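Local coordinates for protein cystathionine beta-lyases/cystathionine gamma-synthases (Corynebacterium glutamicum, PDB 5X5H) that probably catalyses the pyridoxal-phosphate-dependent joining of O-succinyl-L-homoserine and L-cysteine into L,L-cystathionine, releasing succinate, a step of methionine biosynthesis, at residues Thr151-Ile162 and His289-Met299; Arg257-Ile268 and Ile367-Leu376. All coordinates share one frame; numbering follows the deposited sequence.

Interaction 1 of 2, residues Thr151-Ile162 and His289-Met299; sequences TPTNPALGITDI and HPGHEVAAKQM
Q298 OE1 is gripped by two donors: the backbone N of I162, at 3.0 Å, and a bridging water that also donates to D161 OD1. The I162 N-H lies in the carbonyl plane of the amide, on a lone pair, and the bond is nearly straight at 166°. The other end of the same amide works the opposite way. Q298 NE2 donates to T160 O at 2.8 Å, with the acceptor close to the amide plane. A second water accepts from NE2 and joins it to T151 OG1. The amide is thus held flat at both ends, and its rotation is fixed. Q298 CG sits between its backbone N and carbonyl carbon (chi1 67°), and the chain runs on extended from the helix to the loop backbone.

K297, one residue earlier, crosses D161 at about a right angle. Its NZ meets OD2 of D161 at 2.8 Å, from above the carboxylate plane, in a salt bridge. D161 is also the N-cap of helix 162-167, where its OD1 takes the N-H of A164.

Further back, H289 NE2 donates to L157 O at 2.7 Å. The oxygen lies near the ring plane, but the N-H comes from above the peptide carbonyl plane. I159 packs between these polar groups. Its CG2 touches V294 CG1 at 3.6 Å, and its CD1 faces A295 CB. The backbone of G291, in a type II turn leading into the helix, packs against I159 CB. At the C-terminal end of the helix M299 CE packs against CG of the P152 ring, 4.0 Å away.

The loop follows strand 144-150 and carries N154 of the cofactor pocket. Helix 292-298 lies against it, while I162 packs on strand 175-179 of the seven-stranded sheet.

Interaction 2 of 2, residues Arg257-Ile268 and Ile367-Leu376; sequences RMDRHCDNAEKI and IGIEDIEDLL
N264 ND2 spends both its protons on the turn before helix 372-384. It donates to G368 O at 3.0 Å and to E370 O at 2.9 Å. The first bond is the straighter, 164° against 140°, and G368 O lies near the amide plane. E370 O is tilted out of that plane. The other end of the amide, OD1, rests against I372 CB and is linked through a water to I372 N. CG of N264 stands beside its own backbone N, anti to the carbonyl carbon, and this presents the amide to the turn.

One helical turn earlier, H261 ND1 donates to I367 O at 2.7 Å, on a lone pair of that carbonyl. I369 CG2 sits over the middle of the imidazole, 3.8 Å from the ring centroid, in a CH-pi contact. I369 CB also lies across R260 CG at 3.7 Å. A water joins R260 NH1 to I369 O.

The two helices belong to the C-terminal domain of this fold-type I PLP enzyme. Helix 254-273 and the start of helix 372-384 run at 38° to each other, with axes 10.3 Å apart at their closest. Toward the C-terminal end of the segment 257-268 the polar contacts give way to an apolar layer. The I268 and L376 side chains slide past each other in opposite directions, CD1 of I268 3.7 Å from CD2 of L376, and CG1 of I268 meets I372 CD1. I367 lies deeper, with CG2 on N264 CB and CD1 on I268. The aliphatic chain of K267 crosses I372 at the exposed side.

Beyond this shell, I306 of strand 305-310 backs A265, I268 and I367. Y205 meets the H261 ring edge-to-face. S338 bonds to both G368 N and E370 OE1, holding the turn in place, and E370 OE2 reaches H16 of the second subunit.

The centres of interactions 1 and 2 lie about 20 Å apart, and their nearest atoms are about 7 Å apart without touching. Their segments alternate along the chain: 151-162, 257-268, 289-299, then 367-376. Interaction 1 joins a loop at the end of strand 144-150, in the seven-stranded sheet, to helix 292-298. Interaction 2 joins helix 254-273 to the chain just after strand 362-366 of the five-stranded sheet. Helix 292-298 lies in sequence between strands 278-282 and 305-310 of that smaller sheet. Interaction 1 therefore ties the cofactor-binding part to the C-terminal part, through the loop that also carries N154 of the pocket. Interaction 2 lies within the C-terminal part and borders the second subunit.

Interaction 1 of 2, residues Thr151-Ile162 and His289-Met299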
loop_
_atom_site.group_PDB
_atom_site.type_symbol
_atom_site.label_atom_id
_atom_site.label_comp_id
_atom_site.label_asym_id
_atom_site.label_seq_id
_atom_site.Cartn_x
_atom_site.Cartn_y
_atom_site.Cartn_z
ATOM N N THR A 151 -31.896 4.592 -8.715
ATOM C CA THR A 151 -32.346 5.902 -9.126
ATOM C C THR A 151 -31.309 6.960 -8.765
ATOM O O THR A 151 -30.918 7.043 -7.597
ATOM C CB THR A 151 -33.738 6.206 -8.537
ATOM O OG1 THR A 151 -34.210 7.466 -9.015
ATOM C CG2 THR A 151 -33.862 6.254 -7.046
ATOM N N PRO A 152 -30.807 7.725 -9.745
ATOM C CA PRO A 152 -31.053 7.609 -11.166
ATOM C C PRO A 152 -30.517 6.331 -11.714
ATOM O O PRO A 152 -29.479 5.808 -11.219
ATOM C CB PRO A 152 -30.290 8.806 -11.764
ATOM C CG PRO A 152 -30.086 9.790 -10.600
ATOM C CD PRO A 152 -29.897 8.846 -9.395
ATOM N N THR A 153 -31.142 5.818 -12.756
ATOM C CA THR A 153 -30.667 4.575 -13.370
ATOM C C THR A 153 -29.440 4.685 -14.221
ATOM O O THR A 153 -29.106 5.798 -14.753
ATOM C CB THR A 153 -31.766 3.901 -14.267
ATOM O OG1 THR A 153 -32.018 4.771 -15.396
ATOM C CG2 THR A 153 -33.019 3.681 -13.551
ATOM N N ASN A 154 -28.675 3.585 -14.400
ATOM C CA ASN A 154 -27.472 3.592 -15.199
ATOM C C ASN A 154 -27.839 2.869 -16.459
ATOM O O ASN A 154 -28.156 1.642 -16.345
ATOM C CB ASN A 154 -26.440 2.698 -14.425
ATOM C CG ASN A 154 -25.138 2.551 -15.116
ATOM O OD1 ASN A 154 -24.932 3.011 -16.254
ATOM N ND2 ASN A 154 -24.127 1.974 -14.372
ATOM N N PRO A 155 -27.835 3.476 -17.648
ATOM C CA PRO A 155 -27.211 4.785 -17.924
ATOM C C PRO A 155 -28.240 5.891 -18.169
ATOM O O PRO A 155 -27.799 7.074 -18.339
ATOM C CB PRO A 155 -26.458 4.537 -19.152
ATOM C CG PRO A 155 -27.420 3.624 -19.976
ATOM C CD PRO A 155 -28.080 2.765 -18.949
ATOM N N ALA A 156 -29.536 5.626 -18.297
ATOM C CA ALA A 156 -30.474 6.655 -18.748
ATOM C C ALA A 156 -30.929 7.630 -17.763
ATOM O O ALA A 156 -31.696 8.578 -18.067
ATOM C CB ALA A 156 -31.672 5.945 -19.448
ATOM N N LEU A 157 -30.526 7.483 -16.500
ATOM C CA LEU A 157 -30.871 8.408 -15.455
ATOM C C LEU A 157 -32.344 8.534 -15.204
ATOM O O LEU A 157 -32.844 9.545 -14.750
ATOM C CB LEU A 157 -30.179 9.756 -15.633
ATOM C CG LEU A 157 -28.709 9.640 -15.962
ATOM C CD1 LEU A 157 -28.042 10.932 -16.288
ATOM C CD2 LEU A 157 -27.835 9.026 -14.829
ATOM N N GLY A 158 -33.041 7.390 -15.355
ATOM C CA GLY A 158 -34.434 7.335 -14.973
ATOM C C GLY A 158 -34.668 7.476 -13.504
ATOM O O GLY A 158 -33.795 7.040 -12.680
ATOM N N ILE A 159 -35.762 8.031 -13.054
ATOM C CA ILE A 159 -36.009 8.366 -11.695
ATOM C C ILE A 159 -37.189 7.595 -11.094
ATOM O O ILE A 159 -38.274 7.544 -11.744
ATOM C CB ILE A 159 -36.288 9.880 -11.480
ATOM C CG1 ILE A 159 -35.194 10.743 -12.095
ATOM C CG2 ILE A 159 -36.671 10.268 -10.052
ATOM C CD1 ILE A 159 -33.829 10.516 -11.402
ATOM N N THR A 160 -37.055 6.999 -9.947
ATOM C CA THR A 160 -38.122 6.312 -9.255
ATOM C C THR A 160 -38.452 7.027 -8.018
ATOM O O THR A 160 -37.540 7.428 -7.239
ATOM C CB THR A 160 -37.637 4.894 -8.889
ATOM O OG1 THR A 160 -37.452 4.150 -10.081
ATOM C CG2 THR A 160 -38.651 4.104 -8.075
ATOM N N ASP A 161 -39.742 7.130 -7.641
ATOM C CA ASP A 161 -40.196 7.730 -6.440
ATOM C C ASP A 161 -40.047 6.728 -5.302
ATOM O O ASP A 161 -40.841 5.798 -5.140
ATOM C CB ASP A 161 -41.692 8.155 -6.606
ATOM C CG ASP A 161 -42.211 8.942 -5.470
ATOM O OD1 ASP A 161 -41.837 8.789 -4.295
ATOM O OD2 ASP A 161 -43.199 9.775 -5.755
ATOM N N ILE A 162 -38.935 6.916 -4.546
ATOM C CA ILE A 162 -38.586 5.887 -3.536
ATOM C C ILE A 162 -39.710 5.713 -2.481
ATOM O O ILE A 162 -40.049 4.576 -2.147
ATOM C CB ILE A 162 -37.248 6.246 -2.864
ATOM C CG1 ILE A 162 -36.112 6.186 -3.868
ATOM C CG2 ILE A 162 -36.924 5.252 -1.747
ATOM C CD1 ILE A 162 -34.856 6.930 -3.459
ATOM N N HIS A 289 -36.765 16.363 -18.065
ATOM C CA HIS A 289 -36.308 14.993 -17.857
ATOM C C HIS A 289 -37.406 14.292 -17.126
ATOM O O HIS A 289 -38.041 14.796 -16.217
ATOM C CB HIS A 289 -35.085 15.014 -16.906
ATOM C CG HIS A 289 -34.454 13.688 -16.752
ATOM N ND1 HIS A 289 -33.685 13.161 -17.750
ATOM C CD2 HIS A 289 -34.547 12.763 -15.766
ATOM C CE1 HIS A 289 -33.276 11.944 -17.353
ATOM N NE2 HIS A 289 -33.801 11.685 -16.174
ATOM N N PRO A 290 -37.717 13.035 -17.576
ATOM C CA PRO A 290 -38.859 12.335 -16.952
ATOM C C PRO A 290 -38.570 12.109 -15.466
ATOM O O PRO A 290 -37.465 11.658 -15.148
ATOM C CB PRO A 290 -38.955 11.059 -17.761
ATOM C CG PRO A 290 -38.386 11.416 -19.075
ATOM C CD PRO A 290 -37.171 12.274 -18.678
ATOM N N GLY A 291 -39.452 12.491 -14.617
ATOM C CA GLY A 291 -39.237 12.327 -13.194
ATOM C C GLY A 291 -38.476 13.442 -12.564
ATOM O O GLY A 291 -38.209 13.376 -11.363
ATOM N N HIS A 292 -38.254 14.531 -13.312
ATOM C CA HIS A 292 -37.550 15.680 -12.723
ATOM C C HIS A 292 -38.124 16.146 -11.389
ATOM O O HIS A 292 -37.409 16.427 -10.423
ATOM C CB HIS A 292 -37.527 16.908 -13.717
ATOM C CG HIS A 292 -37.060 18.171 -13.098
ATOM N ND1 HIS A 292 -35.734 18.389 -12.764
ATOM C CD2 HIS A 292 -37.746 19.228 -12.597
ATOM C CE1 HIS A 292 -35.633 19.587 -12.165
ATOM N NE2 HIS A 292 -36.845 20.138 -12.087
ATOM N N GLU A 293 -39.464 16.255 -11.250
ATOM C CA GLU A 293 -40.082 16.709 -10.047
ATOM C C GLU A 293 -39.868 15.713 -8.870
ATOM O O GLU A 293 -39.645 16.185 -7.737
ATOM C CB GLU A 293 -41.588 17.051 -10.288
ATOM C CG GLU A 293 -41.658 18.204 -11.305
ATOM C CD GLU A 293 -41.614 19.631 -10.754
ATOM O OE1 GLU A 293 -42.715 20.247 -10.669
ATOM O OE2 GLU A 293 -40.507 20.167 -10.476
ATOM N N VAL A 294 -39.873 14.438 -9.184
ATOM C CA VAL A 294 -39.539 13.375 -8.185
ATOM C C VAL A 294 -38.065 13.565 -7.802
ATOM O O VAL A 294 -37.783 13.553 -6.608
ATOM C CB VAL A 294 -39.837 12.010 -8.732
ATOM C CG1 VAL A 294 -39.337 10.928 -7.770
ATOM C CG2 VAL A 294 -41.387 11.860 -8.901
ATOM N N ALA A 295 -37.201 13.793 -8.777
ATOM C CA ALA A 295 -35.809 13.921 -8.395
ATOM C C ALA A 295 -35.585 15.090 -7.497
ATOM O O ALA A 295 -34.805 15.041 -6.580
ATOM C CB ALA A 295 -34.945 14.073 -9.619
ATOM N N ALA A 296 -36.251 16.250 -7.771
ATOM C CA ALA A 296 -36.013 17.453 -7.021
ATOM C C ALA A 296 -36.535 17.273 -5.604
ATOM O O ALA A 296 -35.987 17.929 -4.763
ATOM C CB ALA A 296 -36.735 18.586 -7.763
ATOM N N LYS A 297 -37.503 16.404 -5.355
ATOM C CA LYS A 297 -37.961 16.158 -3.975
ATOM C C LYS A 297 -37.045 15.270 -3.192
ATOM O O LYS A 297 -36.898 15.490 -1.998
ATOM C CB LYS A 297 -39.408 15.712 -3.844
ATOM C CG LYS A 297 -39.841 14.471 -4.522
ATOM C CD LYS A 297 -41.288 14.108 -4.107
ATOM C CE LYS A 297 -41.593 12.648 -4.385
ATOM N NZ LYS A 297 -43.017 12.427 -4.803
ATOM N N GLN A 298 -36.392 14.315 -3.840
ATOM C CA GLN A 298 -35.689 13.289 -3.079
ATOM C C GLN A 298 -34.173 13.448 -3.223
ATOM O O GLN A 298 -33.459 12.728 -2.474
ATOM C CB GLN A 298 -36.142 11.902 -3.479
ATOM C CG GLN A 298 -35.843 11.412 -4.817
ATOM C CD GLN A 298 -36.492 10.075 -5.207
ATOM O OE1 GLN A 298 -37.472 9.588 -4.570
ATOM N NE2 GLN A 298 -36.007 9.529 -6.283
ATOM N N MET A 299 -33.635 14.306 -4.098
ATOM C CA MET A 299 -32.210 14.471 -4.307
ATOM C C MET A 299 -31.821 15.911 -3.931
ATOM O O MET A 299 -32.530 16.899 -4.333
ATOM C CB MET A 299 -31.821 14.258 -5.718
ATOM C CG MET A 299 -32.170 12.882 -6.317
ATOM S SD MET A 299 -31.660 12.610 -8.002
ATOM C CE MET A 299 -29.849 12.540 -7.758
HETATM O O HOH W 1 -33.286 9.748 -7.661
HETATM O O HOH W 2 -37.633 8.871 -14.999
HETATM O O HOH W 3 -39.663 9.646 -2.873
HETATM O O HOH W 4 -43.868 10.144 -2.794
#

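Interaction 2 of 2, residues Arg257-Ile268 and Ile367-Leu376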
loop_
_atom_site.group_PDB
_atom_site.type_symbol
_atom_site.label_atom_id
_atom_site.label_comp_id
_atom_site.label_asym_id
_atom_site.label_seq_id
_atom_site.Cartn_x
_atom_site.Cartn_y
_atom_site.Cartn_z
ATOM N N ARG A 257 -16.126 17.000 -3.565
ATOM C CA ARG A 257 -16.112 16.468 -4.903
ATOM C C ARG A 257 -17.492 16.575 -5.523
ATOM O O ARG A 257 -17.582 17.064 -6.665
ATOM C CB ARG A 257 -15.604 15.032 -4.918
ATOM C CG ARG A 257 -14.095 14.916 -4.638
ATOM C CD ARG A 257 -13.583 13.471 -4.731
ATOM N NE ARG A 257 -14.029 12.589 -3.664
ATOM C CZ ARG A 257 -14.949 11.677 -3.687
ATOM N NH1 ARG A 257 -15.673 11.474 -4.797
ATOM N NH2 ARG A 257 -15.201 10.926 -2.640
ATOM N N MET A 258 -18.484 16.006 -4.872
ATOM C CA MET A 258 -19.826 15.955 -5.493
ATOM C C MET A 258 -20.348 17.350 -5.784
ATOM O O MET A 258 -21.016 17.524 -6.817
ATOM C CB MET A 258 -20.729 15.120 -4.655
ATOM C CG MET A 258 -22.093 14.862 -5.333
ATOM S SD MET A 258 -22.027 13.998 -6.959
ATOM C CE MET A 258 -22.325 12.316 -6.488
ATOM N N ASP A 259 -20.090 18.331 -4.943
ATOM C CA ASP A 259 -20.597 19.664 -5.253
ATOM C C ASP A 259 -19.962 20.158 -6.565
ATOM O O ASP A 259 -20.672 20.775 -7.382
ATOM C CB ASP A 259 -20.319 20.613 -4.164
ATOM C CG ASP A 259 -21.422 20.564 -3.113
ATOM O OD1 ASP A 259 -22.606 20.404 -3.459
ATOM O OD2 ASP A 259 -21.080 20.916 -2.024
ATOM N N ARG A 260 -18.714 19.857 -6.856
ATOM C CA ARG A 260 -18.051 20.266 -8.075
ATOM C C ARG A 260 -18.557 19.411 -9.236
ATOM O O ARG A 260 -18.789 19.930 -10.347
ATOM C CB ARG A 260 -16.552 20.220 -7.938
ATOM C CG ARG A 260 -15.776 20.784 -9.127
ATOM C CD ARG A 260 -15.993 22.246 -9.353
ATOM N NE ARG A 260 -15.709 23.102 -8.151
ATOM C CZ ARG A 260 -14.579 23.724 -7.790
ATOM N NH1 ARG A 260 -13.519 23.705 -8.509
ATOM N NH2 ARG A 260 -14.535 24.387 -6.614
ATOM N N HIS A 261 -18.725 18.118 -9.058
ATOM C CA HIS A 261 -19.273 17.264 -10.128
ATOM C C HIS A 261 -20.657 17.857 -10.546
ATOM O O HIS A 261 -20.970 17.907 -11.751
ATOM C CB HIS A 261 -19.560 15.855 -9.589
ATOM C CG HIS A 261 -18.391 14.946 -9.417
ATOM N ND1 HIS A 261 -17.630 14.528 -10.465
ATOM C CD2 HIS A 261 -17.904 14.335 -8.277
ATOM C CE1 HIS A 261 -16.703 13.697 -9.959
ATOM N NE2 HIS A 261 -16.842 13.575 -8.651
ATOM N N CYS A 262 -21.493 18.212 -9.604
ATOM C CA CYS A 262 -22.868 18.673 -9.906
ATOM C C CYS A 262 -22.785 20.069 -10.536
ATOM O O CYS A 262 -23.471 20.294 -11.553
ATOM C CB CYS A 262 -23.669 18.763 -8.650
ATOM S SG CYS A 262 -24.150 17.146 -7.969
ATOM N N ASP A 263 -21.944 20.959 -10.030
ATOM C CA ASP A 263 -21.737 22.279 -10.684
ATOM C C ASP A 263 -21.383 22.046 -12.145
ATOM O O ASP A 263 -21.896 22.760 -13.044
ATOM C CB ASP A 263 -20.699 23.120 -9.990
ATOM C CG ASP A 263 -21.144 23.683 -8.615
ATOM O OD1 ASP A 263 -22.308 23.602 -8.226
ATOM O OD2 ASP A 263 -20.173 24.198 -7.951
ATOM N N ASN A 264 -20.435 21.208 -12.415
ATOM C CA ASN A 264 -19.915 21.000 -13.743
ATOM C C ASN A 264 -20.994 20.338 -14.602
ATOM O O ASN A 264 -21.171 20.743 -15.762
ATOM C CB ASN A 264 -18.689 20.115 -13.686
ATOM C CG ASN A 264 -17.442 20.910 -13.276
ATOM O OD1 ASN A 264 -17.399 22.123 -13.189
ATOM N ND2 ASN A 264 -16.302 20.121 -13.084
ATOM N N ALA A 265 -21.627 19.310 -14.107
ATOM C CA ALA A 265 -22.613 18.580 -14.939
ATOM C C ALA A 265 -23.790 19.535 -15.302
ATOM O O ALA A 265 -24.260 19.395 -16.444
ATOM C CB ALA A 265 -23.102 17.357 -14.251
ATOM N N GLU A 266 -24.254 20.361 -14.387
ATOM C CA GLU A 266 -25.355 21.305 -14.725
ATOM C C GLU A 266 -24.915 22.141 -15.928
ATOM O O GLU A 266 -25.750 22.313 -16.884
ATOM C CB GLU A 266 -25.662 22.192 -13.550
ATOM C CG GLU A 266 -26.342 21.522 -12.409
ATOM C CD GLU A 266 -26.341 22.349 -11.096
ATOM O OE1 GLU A 266 -25.860 23.535 -11.111
ATOM O OE2 GLU A 266 -26.877 21.870 -10.073
ATOM N N LYS A 267 -23.710 22.593 -16.006
ATOM C CA LYS A 267 -23.271 23.468 -17.073
ATOM C C LYS A 267 -23.078 22.707 -18.336
ATOM O O LYS A 267 -23.415 23.154 -19.451
ATOM C CB LYS A 267 -22.020 24.269 -16.712
ATOM C CG LYS A 267 -22.279 25.213 -15.585
ATOM C CD LYS A 267 -21.023 25.867 -15.083
ATOM C CE LYS A 267 -21.214 26.586 -13.799
ATOM N NZ LYS A 267 -19.862 26.939 -13.303
ATOM N N ILE A 268 -22.491 21.521 -18.318
ATOM C CA ILE A 268 -22.336 20.711 -19.528
ATOM C C ILE A 268 -23.719 20.270 -20.060
ATOM O O ILE A 268 -23.933 20.274 -21.320
ATOM C CB ILE A 268 -21.449 19.482 -19.282
ATOM C CG1 ILE A 268 -20.044 19.938 -18.853
ATOM C CG2 ILE A 268 -21.463 18.517 -20.506
ATOM C CD1 ILE A 268 -19.286 20.565 -19.973
ATOM N N ILE A 367 -19.002 13.300 -15.531
ATOM C CA ILE A 367 -18.408 14.594 -15.490
ATOM C C ILE A 367 -17.575 14.647 -14.203
ATOM O O ILE A 367 -18.175 14.479 -13.144
ATOM C CB ILE A 367 -19.438 15.715 -15.549
ATOM C CG1 ILE A 367 -20.241 15.681 -16.893
ATOM C CG2 ILE A 367 -18.811 17.084 -15.338
ATOM C CD1 ILE A 367 -19.437 16.004 -18.050
ATOM N N GLY A 368 -16.280 14.874 -14.371
ATOM C CA GLY A 368 -15.331 14.981 -13.215
ATOM C C GLY A 368 -15.279 16.349 -12.639
ATOM O O GLY A 368 -16.195 17.173 -12.838
ATOM N N ILE A 369 -14.165 16.617 -11.958
ATOM C CA ILE A 369 -13.963 17.864 -11.240
ATOM C C ILE A 369 -12.975 18.757 -11.853
ATOM O O ILE A 369 -12.484 19.745 -11.235
ATOM C CB ILE A 369 -13.745 17.711 -9.701
ATOM C CG1 ILE A 369 -12.420 17.010 -9.422
ATOM C CG2 ILE A 369 -14.883 16.960 -9.074
ATOM C CD1 ILE A 369 -12.083 16.952 -7.938
ATOM N N GLU A 370 -12.575 18.525 -13.099
ATOM C CA GLU A 370 -11.752 19.455 -13.855
ATOM C C GLU A 370 -12.438 20.805 -14.005
ATOM O O GLU A 370 -13.610 20.939 -13.756
ATOM C CB GLU A 370 -11.378 18.870 -15.266
ATOM C CG GLU A 370 -10.659 17.498 -15.223
ATOM C CD GLU A 370 -11.589 16.321 -15.446
ATOM O OE1 GLU A 370 -12.800 16.399 -15.135
ATOM O OE2 GLU A 370 -11.067 15.251 -15.831
ATOM N N ASP A 371 -11.638 21.766 -14.470
ATOM C CA ASP A 371 -12.239 23.129 -14.657
ATOM C C ASP A 371 -13.328 23.078 -15.735
ATOM O O ASP A 371 -13.063 22.529 -16.845
ATOM C CB ASP A 371 -11.132 24.126 -14.989
ATOM C CG ASP A 371 -10.274 24.389 -13.777
ATOM O OD1 ASP A 371 -10.681 25.219 -12.963
ATOM O OD2 ASP A 371 -9.280 23.690 -13.658
ATOM N N ILE A 372 -14.478 23.710 -15.478
ATOM C CA ILE A 372 -15.568 23.716 -16.461
ATOM C C ILE A 372 -15.181 24.279 -17.763
ATOM O O ILE A 372 -15.658 23.797 -18.775
ATOM C CB ILE A 372 -16.791 24.418 -15.802
ATOM C CG1 ILE A 372 -18.041 24.224 -16.738
ATOM C CG2 ILE A 372 -16.618 25.856 -15.421
ATOM C CD1 ILE A 372 -18.440 22.835 -17.029
ATOM N N GLU A 373 -14.373 25.320 -17.796
ATOM C CA GLU A 373 -13.959 25.888 -19.101
ATOM C C GLU A 373 -13.256 24.882 -19.957
ATOM O O GLU A 373 -13.476 24.848 -21.164
ATOM C CB GLU A 373 -13.064 27.106 -18.972
ATOM C CG GLU A 373 -13.731 28.257 -18.207
ATOM C CD GLU A 373 -13.670 28.174 -16.647
ATOM O OE1 GLU A 373 -13.101 27.161 -15.981
ATOM O OE2 GLU A 373 -14.402 29.082 -16.064
ATOM N N ASP A 374 -12.426 24.040 -19.386
ATOM C CA ASP A 374 -11.740 23.060 -20.132
ATOM C C ASP A 374 -12.690 21.907 -20.581
ATOM O O ASP A 374 -12.562 21.390 -21.690
ATOM C CB ASP A 374 -10.603 22.434 -19.302
ATOM C CG ASP A 374 -9.567 23.451 -18.901
ATOM O OD1 ASP A 374 -9.265 24.416 -19.663
ATOM O OD2 ASP A 374 -8.970 23.271 -17.806
ATOM N N LEU A 375 -13.612 21.507 -19.732
ATOM C CA LEU A 375 -14.598 20.441 -20.121
ATOM C C LEU A 375 -15.506 21.004 -21.216
ATOM O O LEU A 375 -15.790 20.288 -22.162
ATOM C CB LEU A 375 -15.394 20.047 -18.917
ATOM C CG LEU A 375 -14.609 19.236 -17.860
ATOM C CD1 LEU A 375 -15.386 19.136 -16.537
ATOM C CD2 LEU A 375 -14.109 17.901 -18.398
ATOM N N LEU A 376 -15.999 22.240 -21.088
ATOM C CA LEU A 376 -16.866 22.862 -22.170
ATOM C C LEU A 376 -16.073 22.874 -23.453
ATOM O O LEU A 376 -16.645 22.530 -24.540
ATOM C CB LEU A 376 -17.300 24.241 -21.777
ATOM C CG LEU A 376 -18.411 24.332 -20.790
ATOM C CD1 LEU A 376 -18.517 25.688 -20.143
ATOM C CD2 LEU A 376 -19.741 23.968 -21.458
HETATM O O HOH W 5 -13.238 22.559 -11.015
HETATM O O HOH W 6 -15.113 23.788 -12.645
#